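PDB 7DWM: transcriptional regulator from Vibrio virus VP882, which probably binds DNA through a LuxR-type helix-turn-helix region to regulate transcription, and carries the small molecule 3,5-dimethylpyrazin-2-ol in a PAS-fold region. Local coordinates for residues A[222-226]-A[227-231]; A[162-165]-A[166-170]; A[93-97]-A[98-102]. All coordinates share one frame; numbering follows the deposited sequence.

Interaction 1 of 3, residues A[222-226]-A[227-231]; sequences SMVPK and ALFHT
Leu228 and Phe229 each send a backbone N-H back three residues, to Pro225 and Lys226 respectively, and wind this part of the chain into a short 3-10 turn. Leu228 N lies 2.9 Å from Pro225 O, and Phe229 N the same 2.9 Å from Lys226 O. The main side-chain event is the folding back of Phe229. Its CG lies anti to the carbonyl carbon (chi1 -75°), which swings the phenyl ring over the backbone of Lys226 and makes a CH-pi contact: Lys226 CA sits 3.7 Å from the centroid of the Phe229 ring, only 12° off its normal. CE2 of the same ring lies 4.1 Å from Val224 CB. Val224 also serves a second neighbour, its CG1 branch reaching CD1 of Leu228 at 4.1 Å, with the two side chains crossing at about a right angle. One residue of the turn thus supplies a backbone C-H to an aromatic face, while a branched side chain bridges the two hydrophobic groups beyond it. The turn lies in the loop between helix 208-217 and strand 233-236; Pro225 packs on Leu167 and Phe170 of helix 163-172, while Leu142 and Val138 of the second subunit pack on Pro225 and Leu228.

Interaction 2 of 3, residues A[162-165]-A[166-170]; sequences TERE and ELVLF
Glu166 N donates to Thr162 O at 2.8 Å, the first of four i to i+4 backbone bonds that start helix 163-172. Leu167, Val168 and Leu169 continue the ladder by donating to Glu163, Arg164 and Glu165, and the straightest of the four is Val168 N to Arg164 O, with 168° at the hydrogen. Side-chain capping forms the second group. Thr162 OG1 accepts from Glu165 N at 3.2 Å, and Glu165 OE2 in turn accepts from Thr162 N at 3.0 Å. That second donor comes from above the carboxylate plane, 44° out of it. Glu165 can reach it because CG lies anti to its carbonyl carbon, beside the backbone N (chi1 -78°), and the chain then runs out extended. The same carboxylate makes salt bridges to Lys202 and Arg198, so one buried acid ties the start of this helix to helix 189-203. Glu166 OE1 takes the backbone N of Lys226, in the loop after helix 208-217. Among nonpolar contacts, the CG2 branch of Val168 lies 4.3 Å from CG of Arg164, while the Val168 side chain also packs on Ile196 and Ile199 and, in helix 178-185, on Ile181 and Leu185. The reciprocal pairing of Thr162 and Glu165 is a capping box, here opening the first helix of a region consistent with the LuxR-family helix-turn-helix fold.

Interaction 3 of 3, residues A[93-97]-A[98-102]; sequences VHPYA and NGWRV
Trp100 turns its CG anti to the carbonyl carbon (chi1 -81°), and this lays the indole alongside Pro95, its partner in a non-hydrogen-bonded antiparallel pair. The pyrrolidine lies against one indole face: CD of Pro95 is 3.6 Å from the centroid of the six-membered ring of Trp100, 10° off the normal, a CH-pi contact, while CB of Pro95 sits 3.5 Å from Trp100 CE2. Val93 extends the same sheet face, with CG1 meeting Trp100 CE3 at 4.0 Å and CG2 meeting Val102 CG1 at 3.8 Å. On the other face Tyr96 is met at its ring edge, in plane, by Arg101: CD2 of the tyrosine lies 3.4 Å from Arg101 CB, and the two side chains cross at about a right angle. Each has its polar end held by another residue, Tyr96 OH by Asp92 O and the Arg101 guanidinium by a salt bridge to Asp126. His94 and Arg101 make the two hydrogen bonds of their pair, the one from Arg101 N to His94 O being 2.9 Å. The hairpin closes in a beta turn, Gly99 N donating to Tyr96 O, and at the backbone angles of Gly99 a CB would strike the carbonyl O of Asn98, reason enough for glycine. Strands 88-96 and 99-110 join in the PAS-fold sheet, flanked by strands 233-236 and 119-126, with the Tyr96 side chain about 4 Å from the bound 3,5-dimethylpyrazin-2-ol.

The three local contacts show different chemistry in three backbone settings: a 3-10 turn, a helix start and a hairpin. Interaction 2, partly buried, relies on a capping box and salt bridges; interactions 1 and 3 lie at the surface, and both set a C-H group over an aromatic face. Interaction 3 is joined to interaction 1 where Trp100 packs against His230 and Thr231, and interaction 1 to interaction 2 by a probable hydrogen bond between Lys226 and Glu166. Interactions 2 and 3 do not touch, their centres about 24 Å apart, one in the LuxR-type region, the other in the PAS-fold region; residues 222-231 touch both. Interactions 1 and 2 also reach the second subunit.

Interaction 1 of 3, residues A[222-226]-A[227-231]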
ATOM      1  N   SER A 222      -4.482   6.794  12.523  1.00 66.65           N
ATOM      2  CA  SER A 222      -3.617   7.239  11.441  1.00 74.68           C
ATOM      3  C   SER A 222      -2.617   8.287  11.896  1.00 68.56           C
ATOM      4  O   SER A 222      -1.878   8.826  11.067  1.00 78.26           O
ATOM      5  CB  SER A 222      -4.450   7.787  10.281  1.00 73.01           C
ATOM      6  OG  SER A 222      -5.093   8.997  10.640  1.00 78.85           O
ATOM      7  N   MET A 223      -2.581   8.588  13.189  1.00 66.64           N
ATOM      8  CA  MET A 223      -1.649   9.576  13.702  1.00 64.49           C
ATOM      9  C   MET A 223      -0.229   9.029  13.723  1.00 52.45           C
ATOM     10  O   MET A 223       0.020   7.881  14.097  1.00 71.82           O
ATOM     11  CB  MET A 223      -2.056  10.015  15.106  1.00 64.30           C
ATOM     12  CG  MET A 223      -1.047  10.934  15.776  1.00 54.19           C
ATOM     13  SD  MET A 223      -0.606  10.445  17.453  1.00 86.58           S
ATOM     14  CE  MET A 223       0.573   9.139  17.133  1.00 51.56           C
ATOM     15  N   VAL A 224       0.705   9.867  13.305  1.00 72.98           N
ATOM     16  CA  VAL A 224       2.133   9.589  13.388  1.00 65.46           C
ATOM     17  C   VAL A 224       2.696  10.442  14.514  1.00 67.92           C
ATOM     18  O   VAL A 224       2.394  11.642  14.570  1.00 59.11           O
ATOM     19  CB  VAL A 224       2.856   9.897  12.062  1.00 84.13           C
ATOM     20  CG1 VAL A 224       4.290   9.403  12.113  1.00 74.52           C
ATOM     21  CG2 VAL A 224       2.116   9.282  10.901  1.00 71.09           C
ATOM     22  N   PRO A 225       3.460   9.877  15.438  1.00 59.55           N
ATOM     23  CA  PRO A 225       3.983  10.691  16.534  1.00 53.32           C
ATOM     24  C   PRO A 225       4.871  11.783  15.955  1.00 53.08           C
ATOM     25  O   PRO A 225       5.744  11.526  15.125  1.00 55.43           O
ATOM     26  CB  PRO A 225       4.772   9.686  17.384  1.00 53.55           C
ATOM     27  CG  PRO A 225       4.201   8.342  17.023  1.00 61.43           C
ATOM     28  CD  PRO A 225       3.789   8.448  15.582  1.00 72.79           C
ATOM     29  N   LYS A 226       4.629  13.014  16.406  1.00 58.27           N
ATOM     30  CA  LYS A 226       5.300  14.174  15.832  1.00 69.48           C
ATOM     31  C   LYS A 226       6.808  14.157  16.066  1.00 68.18           C
ATOM     32  O   LYS A 226       7.542  14.861  15.363  1.00 73.76           O
ATOM     33  CB  LYS A 226       4.653  15.454  16.357  1.00 51.82           C
ATOM     34  CG  LYS A 226       5.183  15.966  17.668  1.00 71.32           C
ATOM     35  CD  LYS A 226       4.904  17.448  17.786  1.00 92.12           C
ATOM     36  CE  LYS A 226       5.520  18.204  16.621  1.00113.93           C
ATOM     37  NZ  LYS A 226       6.963  18.485  16.879  1.00 93.59           N
ATOM     38  N   ALA A 227       7.291  13.390  17.051  1.00 61.20           N
ATOM     39  CA  ALA A 227       8.737  13.238  17.202  1.00 60.44           C
ATOM     40  C   ALA A 227       9.382  12.618  15.966  1.00 67.88           C
ATOM     41  O   ALA A 227      10.588  12.787  15.756  1.00 82.08           O
ATOM     42  CB  ALA A 227       9.048  12.393  18.434  1.00 77.78           C
ATOM     43  N   LEU A 228       8.604  11.897  15.158  1.00 64.09           N
ATOM     44  CA  LEU A 228       9.052  11.320  13.897  1.00 58.46           C
ATOM     45  C   LEU A 228       9.095  12.334  12.761  1.00 64.75           C
ATOM     46  O   LEU A 228       9.657  12.029  11.704  1.00 70.96           O
ATOM     47  CB  LEU A 228       8.165  10.137  13.508  1.00 59.07           C
ATOM     48  CG  LEU A 228       8.710   8.781  13.957  1.00 71.76           C
ATOM     49  CD1 LEU A 228       7.699   7.673  13.710  1.00 73.69           C
ATOM     50  CD2 LEU A 228      10.026   8.480  13.259  1.00 74.39           C
ATOM     51  N   PHE A 229       8.524  13.522  12.945  1.00 63.82           N
ATOM     52  CA  PHE A 229       8.428  14.484  11.859  1.00 64.14           C
ATOM     53  C   PHE A 229       9.797  15.055  11.506  1.00 65.54           C
ATOM     54  O   PHE A 229      10.684  15.180  12.354  1.00 75.06           O
ATOM     55  CB  PHE A 229       7.515  15.652  12.248  1.00 66.60           C
ATOM     56  CG  PHE A 229       6.045  15.333  12.246  1.00 66.22           C
ATOM     57  CD1 PHE A 229       5.116  16.356  12.374  1.00 57.48           C
ATOM     58  CD2 PHE A 229       5.588  14.032  12.127  1.00 67.42           C
ATOM     59  CE1 PHE A 229       3.763  16.088  12.376  1.00 74.23           C
ATOM     60  CE2 PHE A 229       4.233  13.757  12.129  1.00 72.76           C
ATOM     61  CZ  PHE A 229       3.319  14.787  12.253  1.00 73.11           C
ATOM     62  N   HIS A 230       9.947  15.399  10.229  1.00 73.23           N
ATOM     63  CA  HIS A 230      11.148  15.992   9.640  1.00 59.03           C
ATOM     64  C   HIS A 230      12.438  15.352  10.152  1.00 64.86           C
ATOM     65  O   HIS A 230      13.334  16.020  10.669  1.00 64.78           O
ATOM     66  CB  HIS A 230      11.185  17.501   9.886  1.00 51.44           C
ATOM     67  CG  HIS A 230       9.862  18.194   9.719  1.00 43.20           C
ATOM     68  ND1 HIS A 230       9.241  18.869  10.749  1.00 61.19           N
ATOM     69  CD2 HIS A 230       9.066  18.354   8.635  1.00 48.43           C
ATOM     70  CE1 HIS A 230       8.112  19.400  10.311  1.00 60.37           C
ATOM     71  NE2 HIS A 230       7.983  19.103   9.031  1.00 59.81           N
ATOM     72  N   THR A 231      12.548  14.039   9.972  1.00 54.91           N
ATOM     73  CA  THR A 231      13.836  13.363  10.056  1.00 75.41           C
ATOM     74  C   THR A 231      13.994  12.504   8.815  1.00 83.67           C
ATOM     75  O   THR A 231      13.072  11.771   8.439  1.00 87.29           O
ATOM     76  CB  THR A 231      13.988  12.510  11.334  1.00 69.41           C
ATOM     77  OG1 THR A 231      13.444  11.200  11.114  1.00 79.72           O
ATOM     78  CG2 THR A 231      13.288  13.161  12.531  1.00 93.81           C
TER

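Interaction 2 of 3, residues A[162-165]-A[166-170]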
ATOM      1  N   THR A 162       1.275  15.337  24.181  1.00 59.71           N
ATOM      2  CA  THR A 162       2.716  15.511  24.166  1.00 42.24           C
ATOM      3  C   THR A 162       3.358  14.431  23.297  1.00 59.37           C
ATOM      4  O   THR A 162       2.687  13.551  22.749  1.00 72.47           O
ATOM      5  CB  THR A 162       3.269  15.482  25.588  1.00 56.35           C
ATOM      6  OG1 THR A 162       3.272  14.134  26.076  1.00 60.65           O
ATOM      7  CG2 THR A 162       2.419  16.349  26.503  1.00 42.01           C
ATOM      8  N   GLU A 163       4.684  14.495  23.169  1.00 57.45           N
ATOM      9  CA  GLU A 163       5.381  13.528  22.328  1.00 68.87           C
ATOM     10  C   GLU A 163       5.317  12.128  22.927  1.00 59.42           C
ATOM     11  O   GLU A 163       4.975  11.158  22.234  1.00 51.26           O
ATOM     12  CB  GLU A 163       6.831  13.968  22.124  1.00 68.01           C
ATOM     13  CG  GLU A 163       6.988  15.124  21.147  1.00 77.43           C
ATOM     14  CD  GLU A 163       8.339  15.132  20.458  1.00107.46           C
ATOM     15  OE1 GLU A 163       8.429  15.672  19.336  1.00100.88           O
ATOM     16  OE2 GLU A 163       9.310  14.601  21.038  1.00111.41           O
ATOM     17  N   ARG A 164       5.613  12.004  24.223  1.00 47.94           N
ATOM     18  CA  ARG A 164       5.529  10.696  24.863  1.00 61.46           C
ATOM     19  C   ARG A 164       4.094  10.188  24.885  1.00 56.76           C
ATOM     20  O   ARG A 164       3.854   8.987  24.714  1.00 59.79           O
ATOM     21  CB  ARG A 164       6.096  10.751  26.280  1.00 54.95           C
ATOM     22  CG  ARG A 164       5.895   9.453  27.060  1.00 78.45           C
ATOM     23  CD  ARG A 164       6.416   9.553  28.479  1.00 62.54           C
ATOM     24  NE  ARG A 164       7.813   9.971  28.507  1.00 77.20           N
ATOM     25  CZ  ARG A 164       8.460  10.339  29.606  1.00 69.75           C
ATOM     26  NH1 ARG A 164       9.732  10.706  29.536  1.00 74.09           N
ATOM     27  NH2 ARG A 164       7.837  10.338  30.777  1.00 82.96           N
ATOM     28  N   GLU A 165       3.127  11.086  25.088  1.00 48.55           N
ATOM     29  CA  GLU A 165       1.726  10.682  25.047  1.00 47.86           C
ATOM     30  C   GLU A 165       1.338  10.199  23.659  1.00 50.71           C
ATOM     31  O   GLU A 165       0.580   9.233  23.518  1.00 52.25           O
ATOM     32  CB  GLU A 165       0.833  11.843  25.485  1.00 47.88           C
ATOM     33  CG  GLU A 165       0.808  12.051  26.996  1.00 40.13           C
ATOM     34  CD  GLU A 165       0.320  13.433  27.398  1.00 53.61           C
ATOM     35  OE1 GLU A 165       0.381  13.749  28.604  1.00 70.03           O
ATOM     36  OE2 GLU A 165      -0.129  14.199  26.516  1.00 52.53           O
ATOM     37  N   GLU A 166       1.858  10.855  22.619  1.00 56.77           N
ATOM     38  CA  GLU A 166       1.620  10.390  21.257  1.00 45.50           C
ATOM     39  C   GLU A 166       2.186   8.991  21.045  1.00 55.06           C
ATOM     40  O   GLU A 166       1.539   8.142  20.421  1.00 50.75           O
ATOM     41  CB  GLU A 166       2.210  11.378  20.252  1.00 51.36           C
ATOM     42  CG  GLU A 166       1.329  12.597  20.014  1.00 59.28           C
ATOM     43  CD  GLU A 166       1.735  13.391  18.787  1.00 58.58           C
ATOM     44  OE1 GLU A 166       2.930  13.361  18.424  1.00 60.99           O
ATOM     45  OE2 GLU A 166       0.858  14.049  18.187  1.00 71.93           O
ATOM     46  N   LEU A 167       3.395   8.731  21.552  1.00 51.78           N
ATOM     47  CA  LEU A 167       3.976   7.393  21.434  1.00 53.11           C
ATOM     48  C   LEU A 167       3.119   6.358  22.161  1.00 60.30           C
ATOM     49  O   LEU A 167       2.801   5.285  21.618  1.00 54.81           O
ATOM     50  CB  LEU A 167       5.397   7.393  21.995  1.00 59.86           C
ATOM     51  CG  LEU A 167       6.559   7.330  21.003  1.00 81.11           C
ATOM     52  CD1 LEU A 167       6.686   8.640  20.251  1.00 86.31           C
ATOM     53  CD2 LEU A 167       7.857   7.009  21.722  1.00 69.46           C
ATOM     54  N   VAL A 168       2.755   6.666  23.409  1.00 51.17           N
ATOM     55  CA  VAL A 168       1.955   5.754  24.216  1.00 52.70           C
ATOM     56  C   VAL A 168       0.637   5.445  23.520  1.00 55.68           C
ATOM     57  O   VAL A 168       0.199   4.292  23.486  1.00 64.75           O
ATOM     58  CB  VAL A 168       1.730   6.339  25.624  1.00 50.77           C
ATOM     59  CG1 VAL A 168       0.674   5.539  26.375  1.00 50.28           C
ATOM     60  CG2 VAL A 168       3.036   6.359  26.402  1.00 43.73           C
ATOM     61  N   LEU A 169      -0.010   6.460  22.947  1.00 47.50           N
ATOM     62  CA  LEU A 169      -1.286   6.228  22.278  1.00 49.43           C
ATOM     63  C   LEU A 169      -1.106   5.441  20.983  1.00 56.37           C
ATOM     64  O   LEU A 169      -1.931   4.576  20.662  1.00 64.33           O
ATOM     65  CB  LEU A 169      -1.990   7.558  22.008  1.00 28.06           C
ATOM     66  CG  LEU A 169      -3.414   7.420  21.467  1.00 45.68           C
ATOM     67  CD1 LEU A 169      -4.278   6.731  22.502  1.00 41.95           C
ATOM     68  CD2 LEU A 169      -3.982   8.779  21.103  1.00 50.61           C
ATOM     69  N   PHE A 170      -0.056   5.750  20.213  1.00 47.11           N
ATOM     70  CA  PHE A 170       0.259   4.970  19.019  1.00 41.98           C
ATOM     71  C   PHE A 170       0.330   3.487  19.343  1.00 52.13           C
ATOM     72  O   PHE A 170      -0.223   2.651  18.618  1.00 48.66           O
ATOM     73  CB  PHE A 170       1.582   5.447  18.408  1.00 49.63           C
ATOM     74  CG  PHE A 170       1.919   4.795  17.087  1.00 39.95           C
ATOM     75  CD1 PHE A 170       2.643   3.613  17.040  1.00 38.67           C
ATOM     76  CD2 PHE A 170       1.507   5.369  15.894  1.00 57.58           C
ATOM     77  CE1 PHE A 170       2.946   3.016  15.829  1.00 59.41           C
ATOM     78  CE2 PHE A 170       1.809   4.776  14.681  1.00 43.04           C
ATOM     79  CZ  PHE A 170       2.527   3.600  14.649  1.00 44.00           C
TER

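Interaction 3 of 3, residues A[93-97]-A[98-102]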
ATOM      1  N   VAL A  93      11.531   9.430   3.167  1.00 64.28           N
ATOM      2  CA  VAL A  93      11.049  10.678   3.738  1.00 83.39           C
ATOM      3  C   VAL A  93      12.194  11.677   3.668  1.00 76.80           C
ATOM      4  O   VAL A  93      13.243  11.487   4.304  1.00 67.88           O
ATOM      5  CB  VAL A  93      10.540  10.488   5.173  1.00 63.07           C
ATOM      6  CG1 VAL A  93      10.028  11.806   5.720  1.00 53.95           C
ATOM      7  CG2 VAL A  93       9.437   9.440   5.194  1.00 67.72           C
ATOM      8  N   HIS A  94      11.994  12.741   2.890  1.00 55.33           N
ATOM      9  CA  HIS A  94      13.110  13.610   2.543  1.00 72.91           C
ATOM     10  C   HIS A  94      12.645  15.047   2.408  1.00 63.96           C
ATOM     11  O   HIS A  94      11.494  15.296   2.028  1.00 76.88           O
ATOM     12  CB  HIS A  94      13.774  13.174   1.228  1.00 67.03           C
ATOM     13  CG  HIS A  94      14.570  11.915   1.337  1.00 68.99           C
ATOM     14  ND1 HIS A  94      15.820  11.870   1.913  1.00 87.95           N
ATOM     15  CD2 HIS A  94      14.296  10.653   0.937  1.00 73.39           C
ATOM     16  CE1 HIS A  94      16.281  10.633   1.869  1.00 71.25           C
ATOM     17  NE2 HIS A  94      15.376   9.875   1.279  1.00 86.88           N
ATOM     18  N   PRO A  95      13.518  16.015   2.692  1.00 66.00           N
ATOM     19  CA  PRO A  95      13.266  17.419   2.319  1.00 85.04           C
ATOM     20  C   PRO A  95      13.539  17.640   0.833  1.00 93.72           C
ATOM     21  O   PRO A  95      14.574  18.152   0.408  1.00 89.50           O
ATOM     22  CB  PRO A  95      14.245  18.183   3.213  1.00 65.83           C
ATOM     23  CG  PRO A  95      15.392  17.244   3.372  1.00 69.48           C
ATOM     24  CD  PRO A  95      14.802  15.853   3.396  1.00 68.52           C
ATOM     25  N   TYR A  96      12.575  17.232   0.012  1.00101.84           N
ATOM     26  CA  TYR A  96      12.703  17.365  -1.427  1.00 93.33           C
ATOM     27  C   TYR A  96      12.671  18.842  -1.823  1.00102.65           C
ATOM     28  O   TYR A  96      12.407  19.731  -1.006  1.00 86.53           O
ATOM     29  CB  TYR A  96      11.597  16.578  -2.131  1.00 85.03           C
ATOM     30  CG  TYR A  96      11.636  15.089  -1.847  1.00 82.93           C
ATOM     31  CD1 TYR A  96      12.675  14.298  -2.320  1.00 80.29           C
ATOM     32  CD2 TYR A  96      10.637  14.477  -1.101  1.00 69.26           C
ATOM     33  CE1 TYR A  96      12.716  12.940  -2.062  1.00 84.63           C
ATOM     34  CE2 TYR A  96      10.671  13.121  -0.836  1.00 75.33           C
ATOM     35  CZ  TYR A  96      11.712  12.357  -1.319  1.00 66.27           C
ATOM     36  OH  TYR A  96      11.749  11.008  -1.057  1.00 73.48           O
ATOM     37  N   ALA A  97      12.929  19.092  -3.108  1.00 97.46           N
ATOM     38  CA  ALA A  97      13.132  20.447  -3.616  1.00 89.92           C
ATOM     39  C   ALA A  97      11.979  21.398  -3.310  1.00 89.23           C
ATOM     40  O   ALA A  97      12.158  22.614  -3.445  1.00 94.71           O
ATOM     41  CB  ALA A  97      13.369  20.401  -5.126  1.00105.12           C
ATOM     42  N   ASN A  98      10.816  20.894  -2.907  1.00 95.25           N
ATOM     43  CA  ASN A  98       9.688  21.751  -2.556  1.00104.09           C
ATOM     44  C   ASN A  98       9.092  21.350  -1.215  1.00 99.85           C
ATOM     45  O   ASN A  98       7.869  21.275  -1.055  1.00 87.99           O
ATOM     46  CB  ASN A  98       8.624  21.744  -3.650  1.00110.21           C
ATOM     47  CG  ASN A  98       7.899  23.074  -3.758  1.00119.25           C
ATOM     48  OD1 ASN A  98       7.511  23.664  -2.749  1.00119.99           O
ATOM     49  ND2 ASN A  98       7.720  23.557  -4.983  1.00106.86           N
ATOM     50  N   GLY A  99       9.942  21.084  -0.234  1.00101.84           N
ATOM     51  CA  GLY A  99       9.507  20.780   1.113  1.00 91.70           C
ATOM     52  C   GLY A  99       9.678  19.310   1.459  1.00 82.48           C
ATOM     53  O   GLY A  99      10.063  18.479   0.636  1.00 81.71           O
ATOM     54  N   TRP A 100       9.419  19.011   2.727  1.00 84.79           N
ATOM     55  CA  TRP A 100       9.473  17.631   3.187  1.00 71.63           C
ATOM     56  C   TRP A 100       8.315  16.838   2.598  1.00 74.50           C
ATOM     57  O   TRP A 100       7.172  17.301   2.572  1.00 59.93           O
ATOM     58  CB  TRP A 100       9.424  17.572   4.713  1.00 58.09           C
ATOM     59  CG  TRP A 100      10.744  17.832   5.370  1.00 61.47           C
ATOM     60  CD1 TRP A 100      11.288  19.049   5.660  1.00 53.91           C
ATOM     61  CD2 TRP A 100      11.687  16.852   5.824  1.00 50.57           C
ATOM     62  NE1 TRP A 100      12.512  18.888   6.263  1.00 60.78           N
ATOM     63  CE2 TRP A 100      12.780  17.549   6.376  1.00 51.95           C
ATOM     64  CE3 TRP A 100      11.714  15.454   5.816  1.00 47.55           C
ATOM     65  CZ2 TRP A 100      13.887  16.896   6.916  1.00 63.89           C
ATOM     66  CZ3 TRP A 100      12.815  14.807   6.354  1.00 68.59           C
ATOM     67  CH2 TRP A 100      13.886  15.528   6.895  1.00 59.13           C
ATOM     68  N   ARG A 101       8.613  15.626   2.134  1.00 72.22           N
ATOM     69  CA  ARG A 101       7.584  14.738   1.622  1.00 60.96           C
ATOM     70  C   ARG A 101       7.883  13.308   2.047  1.00 73.90           C
ATOM     71  O   ARG A 101       9.028  12.934   2.342  1.00 76.77           O
ATOM     72  CB  ARG A 101       7.453  14.804   0.088  1.00 86.97           C
ATOM     73  CG  ARG A 101       7.175  16.187  -0.496  1.00 72.39           C
ATOM     74  CD  ARG A 101       5.812  16.728  -0.080  1.00 72.68           C
ATOM     75  NE  ARG A 101       4.722  16.254  -0.927  1.00 90.41           N
ATOM     76  CZ  ARG A 101       3.538  16.852  -1.019  1.00 91.89           C
ATOM     77  NH1 ARG A 101       3.290  17.949  -0.313  1.00 70.14           N
ATOM     78  NH2 ARG A 101       2.599  16.354  -1.810  1.00 84.22           N
ATOM     79  N   VAL A 102       6.815  12.517   2.056  1.00 74.17           N
ATOM     80  CA  VAL A 102       6.831  11.100   2.388  1.00 69.07           C
ATOM     81  C   VAL A 102       6.554  10.359   1.087  1.00 68.44           C
ATOM     82  O   VAL A 102       5.401  10.255   0.655  1.00 78.23           O
ATOM     83  CB  VAL A 102       5.788  10.751   3.457  1.00 62.47           C
ATOM     84  CG1 VAL A 102       5.860   9.276   3.819  1.00 48.96           C
ATOM     85  CG2 VAL A 102       5.966  11.627   4.691  1.00 54.52           C
TER